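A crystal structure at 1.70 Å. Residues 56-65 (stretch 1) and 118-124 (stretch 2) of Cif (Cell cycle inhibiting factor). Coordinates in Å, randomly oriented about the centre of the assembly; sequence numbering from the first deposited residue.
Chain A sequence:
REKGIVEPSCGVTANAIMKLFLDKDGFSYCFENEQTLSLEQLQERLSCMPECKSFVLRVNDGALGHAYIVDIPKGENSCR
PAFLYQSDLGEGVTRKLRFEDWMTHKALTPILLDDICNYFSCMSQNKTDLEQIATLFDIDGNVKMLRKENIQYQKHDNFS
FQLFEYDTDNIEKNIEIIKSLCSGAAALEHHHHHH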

# COMPACT_ATOMS: atom_id res chain seq x y z
N VAL A 56 -14.10 -4.23 8.13
CA VAL A 56 -13.12 -3.37 8.81
C VAL A 56 -13.74 -2.00 9.04
O VAL A 56 -14.39 -1.44 8.14
CB VAL A 56 -11.80 -3.35 8.01
CG1 VAL A 56 -11.92 -2.85 6.54
CG2 VAL A 56 -10.79 -2.61 8.76
N LEU A 57 -13.54 -1.47 10.24
CA LEU A 57 -14.08 -0.23 10.70
C LEU A 57 -12.96 0.73 11.04
O LEU A 57 -12.13 0.45 11.96
CB LEU A 57 -14.95 -0.46 11.92
CG LEU A 57 -15.60 0.71 12.60
CD1 LEU A 57 -16.76 1.31 11.74
CD2 LEU A 57 -16.18 0.27 13.97
N ARG A 58 -12.91 1.86 10.31
CA ARG A 58 -11.95 2.93 10.66
C ARG A 58 -12.62 3.92 11.59
O ARG A 58 -13.71 4.42 11.28
CB ARG A 58 -11.44 3.66 9.42
CG ARG A 58 -10.29 4.60 9.77
CD ARG A 58 -10.08 5.58 8.64
NE ARG A 58 -8.89 6.42 8.83
CZ ARG A 58 -8.77 7.41 9.72
NH1 ARG A 58 -9.75 7.70 10.55
NH2 ARG A 58 -7.63 8.10 9.78
N VAL A 59 -12.04 4.14 12.76
CA VAL A 59 -12.56 5.03 13.75
C VAL A 59 -11.75 6.31 13.89
O VAL A 59 -10.56 6.26 14.16
CB VAL A 59 -12.56 4.38 15.17
CG1 VAL A 59 -13.28 5.28 16.17
CG2 VAL A 59 -13.20 2.94 15.09
N ASN A 60 -12.43 7.43 13.74
CA ASN A 60 -11.86 8.77 14.00
C ASN A 60 -12.52 9.22 15.29
O ASN A 60 -13.71 9.58 15.32
CB ASN A 60 -12.18 9.69 12.80
CG ASN A 60 -11.06 10.59 12.41
OD1 ASN A 60 -11.35 11.79 12.13
ND2 ASN A 60 -9.81 10.11 12.27
N ASP A 61 -11.79 9.06 16.40
CA ASP A 61 -12.30 9.30 17.73
C ASP A 61 -11.85 10.69 18.20
O ASP A 61 -10.76 10.86 18.69
CB ASP A 61 -11.78 8.17 18.63
CG ASP A 61 -12.32 8.15 20.03
OD1 ASP A 61 -12.77 9.19 20.55
OD2 ASP A 61 -12.24 7.03 20.64
N GLY A 62 -12.78 11.64 18.06
CA GLY A 62 -12.50 13.05 18.32
C GLY A 62 -12.27 13.30 19.80
O GLY A 62 -11.38 14.09 20.18
N ALA A 63 -13.07 12.66 20.64
CA ALA A 63 -12.98 12.88 22.10
C ALA A 63 -11.68 12.33 22.69
O ALA A 63 -10.97 13.00 23.48
CB ALA A 63 -14.19 12.26 22.77
N LEU A 64 -11.31 11.10 22.30
CA LEU A 64 -10.06 10.52 22.71
C LEU A 64 -8.89 11.17 22.00
O LEU A 64 -7.76 11.11 22.49
CB LEU A 64 -10.05 9.00 22.46
CG LEU A 64 -9.00 8.14 23.17
CD1 LEU A 64 -9.15 8.21 24.67
CD2 LEU A 64 -9.02 6.69 22.69
N GLY A 65 -9.15 11.80 20.84
CA GLY A 65 -8.14 12.38 19.99
C GLY A 65 -7.25 11.33 19.35
O GLY A 65 -6.02 11.39 19.41
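Stretch 2 (118-124) NYFSCMS

Stretch 1 enters as a β-strand, residues 56-61, that begins earlier in the chain. Residues 62-64 then take helical phi/psi values without the regular bonds of a helix. Stretch 2 is helical, and its helix begins earlier in the chain. Its backbone bonds include C122 N to N118 O and M123 N to Y119 O, both 2.9 Å.

The helix lies alongside the strand and runs in nearly the same N-to-C direction. The two axes make an angle of 23° and approach to 11.8 Å. That spacing leaves room for a layer of side chains between the backbones. The CA atoms nearest each other across the stretches are those of D61 and F120, 8.6 Å apart, and of A63 and M123, 7.1 Å apart. The contact buries 286 Å², both sides summed.

The strand alternation decides which residues meet the helix. L57, V59 and D61 point their CA-to-CB bonds toward it. V56, R58 and N60 make no contact with it. On the helix, Y119, F120 and M123 carry the contact. Y119 and M123 are one turn apart and both point toward stretch 1. F120 leaves the helix sideways, but with chi1 in the m well its ring end comes nearer.

The polar contact centres on D61. The hydroxyl of Y119 donates a hydrogen bond from OH to D61 OD2 at 2.7 Å. The carboxylate oxygen lies at the edge of the tyrosine ring, near its plane. The other oxygen, D61 OD1, accepts a hydrogen bond from L64 N at 3.0 Å, with an N-H...O angle of 166°. The aspartate thus ties the turn after the strand to the helix. A weak backbone bond from G65 N to D61 O, 2.8 Å, also spans this turn. G65 has positive phi, which favours glycine.

The apolar contacts fall on two sets of residues. The F120 ring packs on the strand: its CZ is 4.0 Å from V59 CG2, and its CE2 is 4.3 Å from L57 CD2. Both methyls approach the ring obliquely. Farther along, the turn meets the helix. A63 CB lies 3.5 Å from M123 CG. L64 sits by the tyrosine, with its CB 3.5 Å from Y119 OH and its CD2 4.5 Å from Y119 CZ. All the residues that make these contacts are buried in the structure.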

# COMPACT_ATOMS: atom_id res chain seq x y z
N ASN A 118 -19.67 -0.33 23.51
CA ASN A 118 -20.06 0.28 24.76
C ASN A 118 -19.18 1.50 25.02
O ASN A 118 -19.68 2.55 25.42
CB ASN A 118 -19.91 -0.70 25.91
CG ASN A 118 -20.26 -0.05 27.27
OD1 ASN A 118 -19.37 0.23 28.09
ND2 ASN A 118 -21.55 0.22 27.50
N TYR A 119 -17.89 1.37 24.73
CA TYR A 119 -16.97 2.52 24.85
C TYR A 119 -17.44 3.70 23.98
O TYR A 119 -17.51 4.85 24.44
CB TYR A 119 -15.47 2.11 24.56
CG TYR A 119 -14.63 3.29 24.22
CD1 TYR A 119 -14.21 4.18 25.20
CD2 TYR A 119 -14.39 3.63 22.88
CE1 TYR A 119 -13.54 5.32 24.89
CE2 TYR A 119 -13.69 4.76 22.55
CZ TYR A 119 -13.26 5.61 23.56
OH TYR A 119 -12.62 6.77 23.27
N PHE A 120 -17.77 3.45 22.70
CA PHE A 120 -18.23 4.53 21.83
C PHE A 120 -19.44 5.23 22.45
O PHE A 120 -19.55 6.47 22.48
CB PHE A 120 -18.67 4.02 20.44
CG PHE A 120 -17.60 3.35 19.61
CD1 PHE A 120 -16.28 3.69 19.69
CD2 PHE A 120 -17.96 2.39 18.69
CE1 PHE A 120 -15.36 3.05 18.94
CE2 PHE A 120 -17.07 1.78 17.92
CZ PHE A 120 -15.76 2.08 18.02
N SER A 121 -20.36 4.42 22.96
CA SER A 121 -21.58 4.94 23.54
C SER A 121 -21.29 5.82 24.77
O SER A 121 -21.78 6.93 24.87
CB SER A 121 -22.54 3.81 23.91
OG SER A 121 -23.74 4.40 24.36
N CYS A 122 -20.45 5.33 25.67
CA CYS A 122 -20.06 6.10 26.86
C CYS A 122 -19.34 7.40 26.50
O CYS A 122 -19.71 8.46 26.98
CB CYS A 122 -19.16 5.27 27.77
SG CYS A 122 -19.99 3.89 28.55
N MET A 123 -18.33 7.34 25.63
CA MET A 123 -17.58 8.53 25.26
C MET A 123 -18.46 9.56 24.54
O MET A 123 -18.32 10.77 24.74
CB MET A 123 -16.36 8.14 24.41
CG MET A 123 -15.46 9.23 23.97
SD MET A 123 -14.58 9.96 25.40
CE MET A 123 -14.46 8.52 26.40
N SER A 124 -19.41 9.10 23.74
CA SER A 124 -20.29 10.02 23.01
C SER A 124 -21.21 10.80 23.95
O SER A 124 -21.67 11.86 23.59
CB SER A 124 -21.13 9.29 21.95
OG SER A 124 -21.96 8.33 22.54